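Local coordinates for oligogalacturonate lyase (Yersinia enterocolitica subsp. enterocolitica, PDB 3PE7), which cleaves oligogalacturonates by beta-elimination in the cytoplasm, as a metal-binding lyase built on a seven-bladed beta-propeller, at residues 91-95 / 106-110; 132-138 / 195-200; 236-242 / 254-259; 283-287 / 299-303. All coordinates share one frame; numbering follows the deposited sequence.

Interaction 1 (91-95 / 106-110)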
loop_
_atom_site.group_PDB
_atom_site.type_symbol
_atom_site.label_atom_id
_atom_site.label_comp_id
_atom_site.label_asym_id
_atom_site.label_seq_id
_atom_site.Cartn_x
_atom_site.Cartn_y
_atom_site.Cartn_z
ATOM N N ASP A 91 7.901 -5.991 -15.740
ATOM C CA ASP A 91 8.742 -7.048 -16.288
ATOM C C ASP A 91 9.636 -7.757 -15.261
ATOM O O ASP A 91 10.455 -8.602 -15.614
ATOM C CB ASP A 91 9.560 -6.515 -17.488
ATOM C CG ASP A 91 8.685 -6.176 -18.690
ATOM O OD1 ASP A 91 7.574 -6.755 -18.826
ATOM O OD2 ASP A 91 9.109 -5.330 -19.515
ATOM N N ASP A 92 9.467 -7.431 -13.977
ATOM C CA ASP A 92 10.263 -8.079 -12.910
ATOM C C ASP A 92 11.763 -7.787 -12.952
ATOM O O ASP A 92 12.562 -8.504 -12.333
ATOM C CB ASP A 92 10.054 -9.607 -12.917
ATOM C CG ASP A 92 8.607 -9.999 -12.777
ATOM O OD1 ASP A 92 7.859 -9.304 -12.056
ATOM O OD2 ASP A 92 8.206 -11.005 -13.407
ATOM N N ASP A 93 12.154 -6.737 -13.666
ATOM C CA ASP A 93 13.570 -6.483 -13.875
ATOM C C ASP A 93 14.112 -5.274 -13.111
ATOM O O ASP A 93 15.315 -4.997 -13.165
ATOM C CB ASP A 93 13.883 -6.356 -15.377
ATOM C CG ASP A 93 13.100 -5.254 -16.065
ATOM O OD1 ASP A 93 13.431 -4.950 -17.234
ATOM O OD2 ASP A 93 12.132 -4.693 -15.504
ATOM N N ALA A 94 13.222 -4.556 -12.431
ATOM C CA ALA A 94 13.631 -3.347 -11.702
ATOM C C ALA A 94 12.875 -3.152 -10.398
ATOM O O ALA A 94 11.737 -3.590 -10.255
ATOM C CB ALA A 94 13.483 -2.107 -12.577
ATOM N N LEU A 95 13.526 -2.476 -9.455
ATOM C CA LEU A 95 12.871 -1.964 -8.255
ATOM C C LEU A 95 12.877 -0.440 -8.312
ATOM O O LEU A 95 13.904 0.160 -8.622
ATOM C CB LEU A 95 13.611 -2.423 -7.002
ATOM C CG LEU A 95 13.438 -1.623 -5.704
ATOM C CD1 LEU A 95 12.026 -1.806 -5.121
ATOM C CD2 LEU A 95 14.505 -2.081 -4.716
ATOM N N ARG A 106 15.776 3.932 -9.440
ATOM C CA ARG A 106 15.531 2.680 -10.155
ATOM C C ARG A 106 16.711 1.751 -9.946
ATOM O O ARG A 106 17.876 2.115 -10.198
ATOM C CB ARG A 106 15.317 2.926 -11.658
ATOM C CG ARG A 106 14.926 1.654 -12.457
ATOM C CD ARG A 106 14.970 1.928 -13.974
ATOM N NE ARG A 106 14.614 0.736 -14.752
ATOM C CZ ARG A 106 15.449 -0.246 -15.080
ATOM N NH1 ARG A 106 16.731 -0.221 -14.727
ATOM N NH2 ARG A 106 14.995 -1.271 -15.794
ATOM N N VAL A 107 16.428 0.546 -9.464
ATOM C CA VAL A 107 17.474 -0.441 -9.257
ATOM C C VAL A 107 17.314 -1.548 -10.305
ATOM O O VAL A 107 16.249 -2.181 -10.382
ATOM C CB VAL A 107 17.406 -1.071 -7.837
ATOM C CG1 VAL A 107 18.556 -2.012 -7.623
ATOM C CG2 VAL A 107 17.382 0.020 -6.768
ATOM N N ASP A 108 18.369 -1.771 -11.093
ATOM C CA ASP A 108 18.424 -2.894 -12.035
ATOM C C ASP A 108 18.575 -4.176 -11.222
ATOM O O ASP A 108 19.538 -4.338 -10.479
ATOM C CB ASP A 108 19.604 -2.705 -13.004
ATOM C CG ASP A 108 19.659 -3.774 -14.088
ATOM O OD1 ASP A 108 19.856 -4.958 -13.774
ATOM O OD2 ASP A 108 19.530 -3.417 -15.271
ATOM N N LEU A 109 17.604 -5.084 -11.313
ATOM C CA LEU A 109 17.638 -6.267 -10.449
ATOM C C LEU A 109 18.705 -7.305 -10.819
ATOM O O LEU A 109 19.080 -8.136 -9.991
ATOM C CB LEU A 109 16.254 -6.906 -10.328
ATOM C CG LEU A 109 15.211 -6.141 -9.506
ATOM C CD1 LEU A 109 13.910 -6.950 -9.484
ATOM C CD2 LEU A 109 15.697 -5.856 -8.073
ATOM N N ALA A 110 19.210 -7.238 -12.044
ATOM C CA ALA A 110 20.269 -8.144 -12.478
ATOM C C ALA A 110 21.635 -7.691 -11.966
ATOM O O ALA A 110 22.386 -8.501 -11.423
ATOM C CB ALA A 110 20.276 -8.259 -13.998
HETATM O O HOH W 1 17.271 -6.652 -14.444
HETATM O O HOH W 2 16.706 -3.683 -15.815
HETATM O O HOH W 3 12.234 -2.365 -17.171
#

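Interaction 2 (132-138 / 195-200)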
loop_
_atom_site.group_PDB
_atom_site.type_symbol
_atom_site.label_atom_id
_atom_site.label_comp_id
_atom_site.label_asym_id
_atom_site.label_seq_id
_atom_site.Cartn_x
_atom_site.Cartn_y
_atom_site.Cartn_z
ATOM N N ALA A 132 3.173 4.146 -10.088
ATOM C CA ALA A 132 3.374 4.094 -11.540
ATOM C C ALA A 132 2.087 3.806 -12.289
ATOM O O ALA A 132 1.128 3.266 -11.739
ATOM C CB ALA A 132 4.433 3.054 -11.896
ATOM N N ASN A 133 2.079 4.181 -13.566
ATOM C CA ASN A 133 1.065 3.688 -14.490
ATOM C C ASN A 133 1.319 2.209 -14.836
ATOM O O ASN A 133 2.370 1.656 -14.513
ATOM C CB ASN A 133 1.034 4.580 -15.745
ATOM C CG ASN A 133 2.315 4.491 -16.578
ATOM O OD1 ASN A 133 3.372 4.126 -16.086
ATOM N ND2 ASN A 133 2.205 4.819 -17.860
ATOM N N SER A 134 0.349 1.552 -15.464
ATOM C CA SER A 134 0.487 0.121 -15.737
ATOM C C SER A 134 1.689 -0.197 -16.623
ATOM O O SER A 134 2.358 -1.216 -16.430
ATOM C CB SER A 134 -0.795 -0.423 -16.362
ATOM O OG SER A 134 -1.864 -0.366 -15.434
ATOM N N ASP A 135 1.962 0.696 -17.583
ATOM C CA ASP A 135 3.098 0.554 -18.483
ATOM C C ASP A 135 4.471 0.790 -17.823
ATOM O O ASP A 135 5.515 0.457 -18.398
ATOM C CB ASP A 135 2.916 1.463 -19.708
ATOM C CG ASP A 135 1.870 0.929 -20.682
ATOM O OD1 ASP A 135 1.599 -0.291 -20.668
ATOM O OD2 ASP A 135 1.328 1.733 -21.469
ATOM N N CYS A 136 4.445 1.362 -16.620
ATOM C CA CYS A 136 5.647 1.743 -15.857
ATOM C C CYS A 136 6.528 2.687 -16.687
ATOM O O CYS A 136 7.730 2.452 -16.856
ATOM C CB CYS A 136 6.405 0.510 -15.346
ATOM S SG CYS A 136 7.465 0.861 -13.919
ATOM N N THR A 137 5.892 3.736 -17.209
ATOM C CA THR A 137 6.587 4.785 -17.954
ATOM C C THR A 137 6.432 6.154 -17.306
ATOM O O THR A 137 7.166 7.099 -17.659
ATOM C CB THR A 137 6.101 4.861 -19.432
ATOM O OG1 THR A 137 4.683 5.117 -19.474
ATOM C CG2 THR A 137 6.448 3.595 -20.185
ATOM N N LYS A 138 5.488 6.259 -16.362
ATOM C CA LYS A 138 5.154 7.512 -15.665
ATOM C C LYS A 138 4.834 7.232 -14.192
ATOM O O LYS A 138 4.411 6.133 -13.858
ATOM C CB LYS A 138 3.944 8.205 -16.299
ATOM C CG LYS A 138 4.206 8.799 -17.698
ATOM C CD LYS A 138 2.934 9.314 -18.329
ATOM C CE LYS A 138 2.126 8.164 -18.896
ATOM N NZ LYS A 138 0.962 8.621 -19.729
ATOM N N TYR A 195 -2.601 6.279 -10.406
ATOM C CA TYR A 195 -3.020 6.050 -11.809
ATOM C C TYR A 195 -4.068 4.928 -11.846
ATOM O O TYR A 195 -3.897 3.909 -11.182
ATOM C CB TYR A 195 -1.829 5.617 -12.673
ATOM C CG TYR A 195 -1.147 6.728 -13.442
ATOM C CD1 TYR A 195 0.190 7.062 -13.189
ATOM C CD2 TYR A 195 -1.825 7.416 -14.455
ATOM C CE1 TYR A 195 0.825 8.086 -13.914
ATOM C CE2 TYR A 195 -1.216 8.418 -15.168
ATOM C CZ TYR A 195 0.109 8.749 -14.902
ATOM O OH TYR A 195 0.704 9.737 -15.634
ATOM N N ARG A 196 -5.130 5.103 -12.636
ATOM C CA ARG A 196 -6.049 3.998 -12.907
ATOM C C ARG A 196 -5.302 2.953 -13.740
ATOM O O ARG A 196 -4.750 3.290 -14.789
ATOM C CB ARG A 196 -7.268 4.485 -13.690
ATOM C CG ARG A 196 -8.277 3.356 -13.988
ATOM C CD ARG A 196 -9.530 3.920 -14.675
ATOM N NE ARG A 196 -10.531 2.877 -14.946
ATOM C CZ ARG A 196 -11.561 3.051 -15.780
ATOM N NH1 ARG A 196 -12.452 2.087 -15.960
ATOM N NH2 ARG A 196 -11.694 4.203 -16.441
ATOM N N PRO A 197 -5.264 1.682 -13.275
ATOM C CA PRO A 197 -4.629 0.664 -14.104
ATOM C C PRO A 197 -5.219 0.647 -15.525
ATOM O O PRO A 197 -6.442 0.673 -15.687
ATOM C CB PRO A 197 -4.951 -0.639 -13.368
ATOM C CG PRO A 197 -5.053 -0.250 -11.932
ATOM C CD PRO A 197 -5.706 1.130 -11.980
ATOM N N TYR A 198 -4.334 0.621 -16.524
ATOM C CA TYR A 198 -4.694 0.535 -17.967
ATOM C C TYR A 198 -5.452 1.736 -18.507
ATOM O O TYR A 198 -6.017 1.683 -19.618
ATOM C CB TYR A 198 -5.428 -0.798 -18.270
ATOM C CG TYR A 198 -4.707 -1.967 -17.638
ATOM C CD1 TYR A 198 -3.504 -2.429 -18.156
ATOM C CD2 TYR A 198 -5.194 -2.565 -16.477
ATOM C CE1 TYR A 198 -2.826 -3.480 -17.551
ATOM C CE2 TYR A 198 -4.525 -3.599 -15.861
ATOM C CZ TYR A 198 -3.347 -4.055 -16.390
ATOM O OH TYR A 198 -2.688 -5.101 -15.786
ATOM N N ASP A 199 -5.464 2.829 -17.737
ATOM C CA ASP A 199 -6.084 4.086 -18.188
ATOM C C ASP A 199 -5.295 5.288 -17.650
ATOM O O ASP A 199 -5.646 5.872 -16.628
ATOM C CB ASP A 199 -7.558 4.149 -17.764
ATOM C CG ASP A 199 -8.240 5.462 -18.141
ATOM O OD1 ASP A 199 -7.789 6.126 -19.103
ATOM O OD2 ASP A 199 -9.248 5.817 -17.485
ATOM N N ASP A 200 -4.221 5.635 -18.347
ATOM C CA ASP A 200 -3.408 6.799 -17.957
ATOM C C ASP A 200 -4.163 8.118 -17.927
ATOM O O ASP A 200 -3.697 9.067 -17.298
ATOM C CB ASP A 200 -2.184 6.946 -18.863
ATOM C CG ASP A 200 -1.219 5.798 -18.734
ATOM O OD1 ASP A 200 -0.153 5.906 -19.354
ATOM O OD2 ASP A 200 -1.504 4.793 -18.034
HETATM O O HOH W 4 -1.387 1.709 -12.063
HETATM O O HOH W 5 -2.128 3.257 -15.790
HETATM O O HOH W 6 -0.161 2.455 -18.631
HETATM O O HOH W 7 0.935 4.348 -21.328
#

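Interaction 3 (236-242 / 254-259)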
loop_
_atom_site.group_PDB
_atom_site.type_symbol
_atom_site.label_atom_id
_atom_site.label_comp_id
_atom_site.label_asym_id
_atom_site.label_seq_id
_atom_site.Cartn_x
_atom_site.Cartn_y
_atom_site.Cartn_z
ATOM N N GLU A 236 -24.893 12.691 4.608
ATOM C CA GLU A 236 -24.746 13.297 5.918
ATOM C C GLU A 236 -24.199 12.275 6.900
ATOM O O GLU A 236 -24.731 11.165 7.008
ATOM C CB GLU A 236 -26.094 13.845 6.413
ATOM C CG GLU A 236 -25.961 14.799 7.582
ATOM C CD GLU A 236 -25.162 16.042 7.235
ATOM O OE1 GLU A 236 -24.452 16.565 8.129
ATOM O OE2 GLU A 236 -25.241 16.498 6.069
ATOM N N GLY A 237 -23.140 12.657 7.606
ATOM C CA GLY A 237 -22.462 11.761 8.551
ATOM C C GLY A 237 -21.582 10.669 7.940
ATOM O O GLY A 237 -21.078 9.817 8.669
ATOM N N GLU A 238 -21.402 10.696 6.617
ATOM C CA GLU A 238 -20.660 9.626 5.904
ATOM C C GLU A 238 -19.173 9.922 5.829
ATOM O O GLU A 238 -18.761 11.042 5.465
ATOM C CB GLU A 238 -21.211 9.395 4.496
ATOM C CG GLU A 238 -20.472 8.261 3.738
ATOM C CD GLU A 238 -20.971 8.002 2.323
ATOM O OE1 GLU A 238 -20.612 6.926 1.785
ATOM O OE2 GLU A 238 -21.696 8.846 1.749
ATOM N N SER A 239 -18.382 8.905 6.183
ATOM C CA SER A 239 -16.932 8.907 6.015
ATOM C C SER A 239 -16.611 7.873 4.941
ATOM O O SER A 239 -17.302 6.853 4.845
ATOM C CB SER A 239 -16.231 8.501 7.319
ATOM O OG SER A 239 -16.379 9.504 8.323
ATOM N N CYS A 240 -15.606 8.167 4.124
ATOM C CA CYS A 240 -15.138 7.270 3.072
ATOM C C CYS A 240 -13.616 7.152 3.178
ATOM O O CYS A 240 -12.914 8.158 3.312
ATOM C CB CYS A 240 -15.520 7.806 1.693
ATOM S SG CYS A 240 -17.284 8.079 1.459
ATOM N N THR A 241 -13.094 5.933 3.111
ATOM C CA THR A 241 -11.675 5.736 3.357
ATOM C C THR A 241 -11.241 4.450 2.665
ATOM O O THR A 241 -12.093 3.753 2.062
ATOM C CB THR A 241 -11.391 5.684 4.895
ATOM O OG1 THR A 241 -9.975 5.665 5.129
ATOM C CG2 THR A 241 -12.075 4.490 5.540
ATOM N N HIS A 242 -9.937 4.149 2.752
ATOM C CA HIS A 242 -9.375 2.883 2.263
ATOM C C HIS A 242 -9.541 2.692 0.765
ATOM O O HIS A 242 -9.595 1.553 0.286
ATOM C CB HIS A 242 -9.983 1.683 3.008
ATOM C CG HIS A 242 -9.758 1.715 4.491
ATOM N ND1 HIS A 242 -10.214 0.723 5.334
ATOM C CD2 HIS A 242 -9.111 2.611 5.276
ATOM C CE1 HIS A 242 -9.895 1.029 6.579
ATOM N NE2 HIS A 242 -9.214 2.165 6.571
ATOM N N TYR A 254 -13.848 1.272 -2.035
ATOM C CA TYR A 254 -13.591 2.009 -0.797
ATOM C C TYR A 254 -14.505 1.522 0.311
ATOM O O TYR A 254 -15.422 0.728 0.086
ATOM C CB TYR A 254 -13.762 3.532 -1.008
ATOM C CG TYR A 254 -15.170 3.945 -1.393
ATOM C CD1 TYR A 254 -15.589 3.916 -2.738
ATOM C CD2 TYR A 254 -16.087 4.358 -0.415
ATOM C CE1 TYR A 254 -16.902 4.296 -3.088
ATOM C CE2 TYR A 254 -17.382 4.742 -0.758
ATOM C CZ TYR A 254 -17.778 4.710 -2.091
ATOM O OH TYR A 254 -19.084 5.075 -2.398
ATOM N N VAL A 255 -14.255 2.033 1.513
ATOM C CA VAL A 255 -15.027 1.659 2.687
ATOM C C VAL A 255 -15.839 2.871 3.145
ATOM O O VAL A 255 -15.322 4.002 3.167
ATOM C CB VAL A 255 -14.109 1.163 3.808
ATOM C CG1 VAL A 255 -14.879 0.958 5.119
ATOM C CG2 VAL A 255 -13.474 -0.143 3.398
ATOM N N SER A 256 -17.097 2.631 3.485
ATOM C CA SER A 256 -18.003 3.691 3.908
ATOM C C SER A 256 -18.593 3.385 5.288
ATOM O O SER A 256 -18.939 2.245 5.595
ATOM C CB SER A 256 -19.137 3.835 2.889
ATOM O OG SER A 256 -20.118 4.768 3.340
ATOM N N TYR A 257 -18.744 4.410 6.107
ATOM C CA TYR A 257 -19.495 4.245 7.350
ATOM C C TYR A 257 -20.147 5.563 7.754
ATOM O O TYR A 257 -19.788 6.617 7.236
ATOM C CB TYR A 257 -18.605 3.678 8.462
ATOM C CG TYR A 257 -17.377 4.505 8.808
ATOM C CD1 TYR A 257 -17.406 5.435 9.850
ATOM C CD2 TYR A 257 -16.171 4.328 8.113
ATOM C CE1 TYR A 257 -16.264 6.184 10.181
ATOM C CE2 TYR A 257 -15.031 5.072 8.440
ATOM C CZ TYR A 257 -15.087 5.991 9.470
ATOM O OH TYR A 257 -13.951 6.719 9.794
ATOM N N LEU A 258 -21.105 5.477 8.676
ATOM C CA LEU A 258 -21.908 6.632 9.086
ATOM C C LEU A 258 -21.731 6.881 10.567
ATOM O O LEU A 258 -21.649 5.938 11.353
ATOM C CB LEU A 258 -23.386 6.381 8.804
ATOM C CG LEU A 258 -23.845 6.203 7.362
ATOM C CD1 LEU A 258 -25.319 5.736 7.340
ATOM C CD2 LEU A 258 -23.653 7.510 6.588
ATOM N N LYS A 259 -21.669 8.155 10.945
ATOM C CA LYS A 259 -21.676 8.495 12.359
ATOM C C LYS A 259 -22.944 7.905 12.992
ATOM O O LYS A 259 -24.009 7.926 12.387
ATOM C CB LYS A 259 -21.609 10.014 12.537
ATOM C CG LYS A 259 -21.426 10.473 13.990
ATOM C CD LYS A 259 -20.661 11.792 14.052
ATOM C CE LYS A 259 -20.633 12.363 15.477
ATOM N NZ LYS A 259 -21.935 13.025 15.841
#

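Interaction 4 (283-287 / 299-303). With MN (manganese (II) ion), chain B.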
loop_
_atom_site.group_PDB
_atom_site.type_symbol
_atom_site.label_atom_id
_atom_site.label_comp_id
_atom_site.label_asym_id
_atom_site.label_seq_id
_atom_site.Cartn_x
_atom_site.Cartn_y
_atom_site.Cartn_z
ATOM N N PRO A 283 -16.507 -6.509 8.793
ATOM C CA PRO A 283 -15.988 -6.102 10.090
ATOM C C PRO A 283 -15.045 -4.919 9.920
ATOM O O PRO A 283 -14.491 -4.705 8.828
ATOM C CB PRO A 283 -15.176 -7.320 10.571
ATOM C CG PRO A 283 -15.366 -8.373 9.595
ATOM C CD PRO A 283 -15.908 -7.773 8.329
ATOM N N ALA A 284 -14.859 -4.157 10.990
ATOM C CA ALA A 284 -13.937 -3.019 10.967
ATOM C C ALA A 284 -12.523 -3.520 10.698
ATOM O O ALA A 284 -11.970 -4.276 11.500
ATOM C CB ALA A 284 -13.981 -2.278 12.292
ATOM N N CYS A 285 -11.965 -3.094 9.566
ATOM C CA CYS A 285 -10.600 -3.433 9.181
ATOM C C CYS A 285 -9.782 -2.169 8.932
ATOM O O CYS A 285 -10.340 -1.103 8.681
ATOM C CB CYS A 285 -10.618 -4.298 7.913
ATOM S SG CYS A 285 -11.278 -5.961 8.146
ATOM N N SER A 286 -8.461 -2.294 8.994
ATOM C CA SER A 286 -7.580 -1.134 8.891
ATOM C C SER A 286 -7.180 -0.829 7.456
ATOM O O SER A 286 -6.743 0.266 7.165
ATOM C CB SER A 286 -6.345 -1.348 9.770
ATOM O OG SER A 286 -6.723 -1.238 11.148
ATOM N N HIS A 287 -7.322 -1.831 6.595
ATOM C CA HIS A 287 -6.976 -1.744 5.173
ATOM C C HIS A 287 -7.907 -2.669 4.395
ATOM O O HIS A 287 -8.582 -3.529 4.980
ATOM C CB HIS A 287 -5.526 -2.165 4.943
ATOM C CG HIS A 287 -4.557 -1.465 5.836
ATOM N ND1 HIS A 287 -4.185 -1.970 7.067
ATOM C CD2 HIS A 287 -3.914 -0.285 5.697
ATOM C CE1 HIS A 287 -3.335 -1.130 7.637
ATOM N NE2 HIS A 287 -3.153 -0.103 6.826
ATOM N N GLY A 299 -9.089 -8.100 4.198
ATOM C CA GLY A 299 -8.931 -6.988 5.141
ATOM C C GLY A 299 -8.377 -7.466 6.477
ATOM O O GLY A 299 -8.519 -8.625 6.836
ATOM N N ASP A 300 -7.739 -6.549 7.192
ATOM C CA ASP A 300 -7.113 -6.873 8.482
ATOM C C ASP A 300 -7.907 -6.299 9.631
ATOM O O ASP A 300 -8.032 -5.078 9.758
ATOM C CB ASP A 300 -5.624 -6.447 8.536
ATOM C CG ASP A 300 -5.340 -5.040 7.958
ATOM O OD1 ASP A 300 -4.171 -4.606 8.090
ATOM O OD2 ASP A 300 -6.215 -4.396 7.345
ATOM N N GLY A 301 -8.438 -7.181 10.482
ATOM C CA GLY A 301 -9.233 -6.727 11.649
ATOM C C GLY A 301 -8.515 -5.634 12.420
ATOM O O GLY A 301 -7.315 -5.732 12.698
ATOM N N SER A 302 -9.254 -4.587 12.797
ATOM C CA SER A 302 -8.628 -3.406 13.379
ATOM C C SER A 302 -8.352 -3.503 14.868
ATOM O O SER A 302 -9.029 -4.243 15.594
ATOM C CB SER A 302 -9.520 -2.183 13.154
ATOM O OG SER A 302 -9.442 -1.781 11.804
ATOM N N ASP A 303 -7.374 -2.707 15.292
ATOM C CA ASP A 303 -7.166 -2.373 16.700
ATOM C C ASP A 303 -8.353 -1.603 17.264
ATOM O O ASP A 303 -9.162 -1.044 16.513
ATOM C CB ASP A 303 -5.863 -1.566 16.896
ATOM C CG ASP A 303 -5.660 -0.452 15.861
ATOM O OD1 ASP A 303 -5.005 0.552 16.242
ATOM O OD2 ASP A 303 -6.110 -0.555 14.682
HETATM MN MN MN B . -1.291 0.940 6.949
HETATM O O HOH W 8 -11.140 0.409 11.429
#

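Interaction 1 (91-95 / 106-110)
L95 and V107 face each other as an antiparallel hydrogen-bonded pair at the open end of the beta hairpin made by strands 94-99 and 103-108, the two middle strands of one four-stranded propeller blade. Backbone bonds define the pairing: V107 N gives to L95 O at 2.7 Å, and L95 N gives back to V107 O. One step outward, A94 and D108 form a non-hydrogen-bonded pair. The ladder then ends on L109 N to D93 O, 2.9 Å long and almost straight at 171°.

Apolar contacts follow the face that carries L95 and V107. Their side chains run side by side, L95 CD2 lying 4.1 Å from V107 CG2. L109, just past the strand, turns back toward the first strand: CG sits opposite its own carbonyl carbon (chi1 -71°), which brings CD2 near L95 CB as the apolar part of its contact and sets L109 CD1 against the backbone oxygen D92 O at 3.5 Å.

Polar groups gather on the other face. The extended R106 chain lays one face of its guanidinium against A94, whose CB rests 3.5 Å above that plane, offset toward the rim of the group. D93 OD1 remains 4.2 Å from R106 NH2, beyond a salt bridge, while D93 OD2 bonds S89. Water 3 bridges the two groups, donating to D93 OD1 at 2.8 Å and accepting from R106 NH2.

Interaction 2 (132-138 / 195-200)
A type I beta turn from N133 to C136 meets a type II turn from R196 to D199, with the CA atoms of N133 and Y195 5.4 Å apart and no beta ladder between them. N133 CB lies over one face of the Y195 ring, 3.9 Å from its centroid. The N133 side chain stands between its backbone N and carbonyl carbon (chi1 66°), which turns OD1 back into its own loop, to accept from T137 N and K138 N, and points ND2 at D200. N133 ND2 gives one proton to T137 OG1 and the other to D200 OD1 at 3.0 Å, both partners close to the amide plane. K138 NZ forms a salt bridge to the same D200 OD1, also at 3.0 Å and from the same face of the carboxylate. E223 takes a second bond from K138 NZ and one from Y195 OH. Farther along, S134 OG accepts from Y198 N at 2.9 Å and sits over the centre of the Y198 ring. Water 5 joins S134 N, R196 O and D200 OD2. Such turn-to-turn packing, with a shared carboxylate and bridging waters, here links the loop between strands 124-132 and 138-145 to the end of strand 190-196 in the next blade of the beta-propeller.

Interaction 3 (236-242 / 254-259)
Y257 lays its ring beneath S239, whose CB stands 3.5 Å above one face, displaced toward the rim beside CZ. The ring gets there because CG lies between the backbone N and the carbonyl carbon (chi1 59°), folding the side chain across to the neighbouring strand. T241 CG2 meets the edge of the same ring at Y257 CE2, 4.2 Å away, while R264 makes a cation-pi contact with it. S239 OG bonds H211. V255 CG2 packs obliquely on the H242 ring, 3.9 Å from H242 ND1, at the strand end near the manganese, which lies about 8 Å from the H242 side chain.

On the other face, the fully extended E238 brings OE1 to S256 OG, which donates at 2.7 Å to the anti side of the carboxylate. K232 forms a salt bridge with that same oxygen. C240 SG approaches the Y254 ring obliquely, 4.0 Å from CE2.

Between these faces runs a regular antiparallel ladder. S239 and Y257 exchange two bonds, as do T241 and V255.

The hairpin forms the first half of a four-stranded propeller blade: strand 238-245 lies at its border, and strand 252-258 is flanked on its other side by strand 264-269, with strand 276-285 beyond.

Interaction 4 (283-287 / 299-303)
H287 and D300 meet through a His-carboxylate hydrogen bond behind the manganese site. H287 ND1 donates to D300 OD1 at 2.8 Å, using the syn lone pair of the oxygen, with the acceptor 17° out of the imidazole plane. The ring and carboxylate planes are 38° apart. D300 OD2 takes weak bonds from H287 ND1 and H287 N, so the carboxylate touches both ring and backbone of the histidine. D300 reaches across because its CG stands between the backbone N and the carbonyl carbon, chi1 44°.

Metal coordination uses the far nitrogen of the ring: H287 NE2 binds manganese at 2.1 Å, and Q350, H353 and H355 are further protein ligands. D300 is thus a second-shell residue that fixes the ring rotation and would probably make NE2 a stronger donor to the metal.

In the seven-bladed beta-propeller this is a passage between blades, since the chain turns a corner at S286 after strand 276-285 and enters strand 287-290, which pairs with strand 296-301.

Backbone bonds bind the corner to the second segment. S286 N donates to D300 O at 2.9 Å and S302 N to A284 O at 3.0 Å, on either side of the non-hydrogen-bonded pair C285 and G301.

Hydroxyl and sulfur contacts complete the interface. C285 SG packs against the backbone at G299 C, 3.7 Å away. S286 OG and S302 OG share a hydrogen bond of 2.8 Å, and water 8 connects S302 OG with C285 O.

From the N terminus the four contacts follow in series, none nested or crossing. Interaction 1 closes the hairpin of strands 94-99 and 103-108 within one blade. Interaction 2 closes a much longer loop, with 56 residues between its segments, and ties successive blades. Interaction 3 again closes a short hairpin, and the sheet it starts ends with strand 276-285, which leads into interaction 4. Interaction 4 closes a short loop of 11 residues where the chain enters the next blade, at the manganese ion. Interactions 3 and 4 touch, H242 NE2 lying 3.2 Å from S286 O, whereas interactions 1 and 3 lie on opposite sides of the chain's centre, their own centres about 38 Å apart.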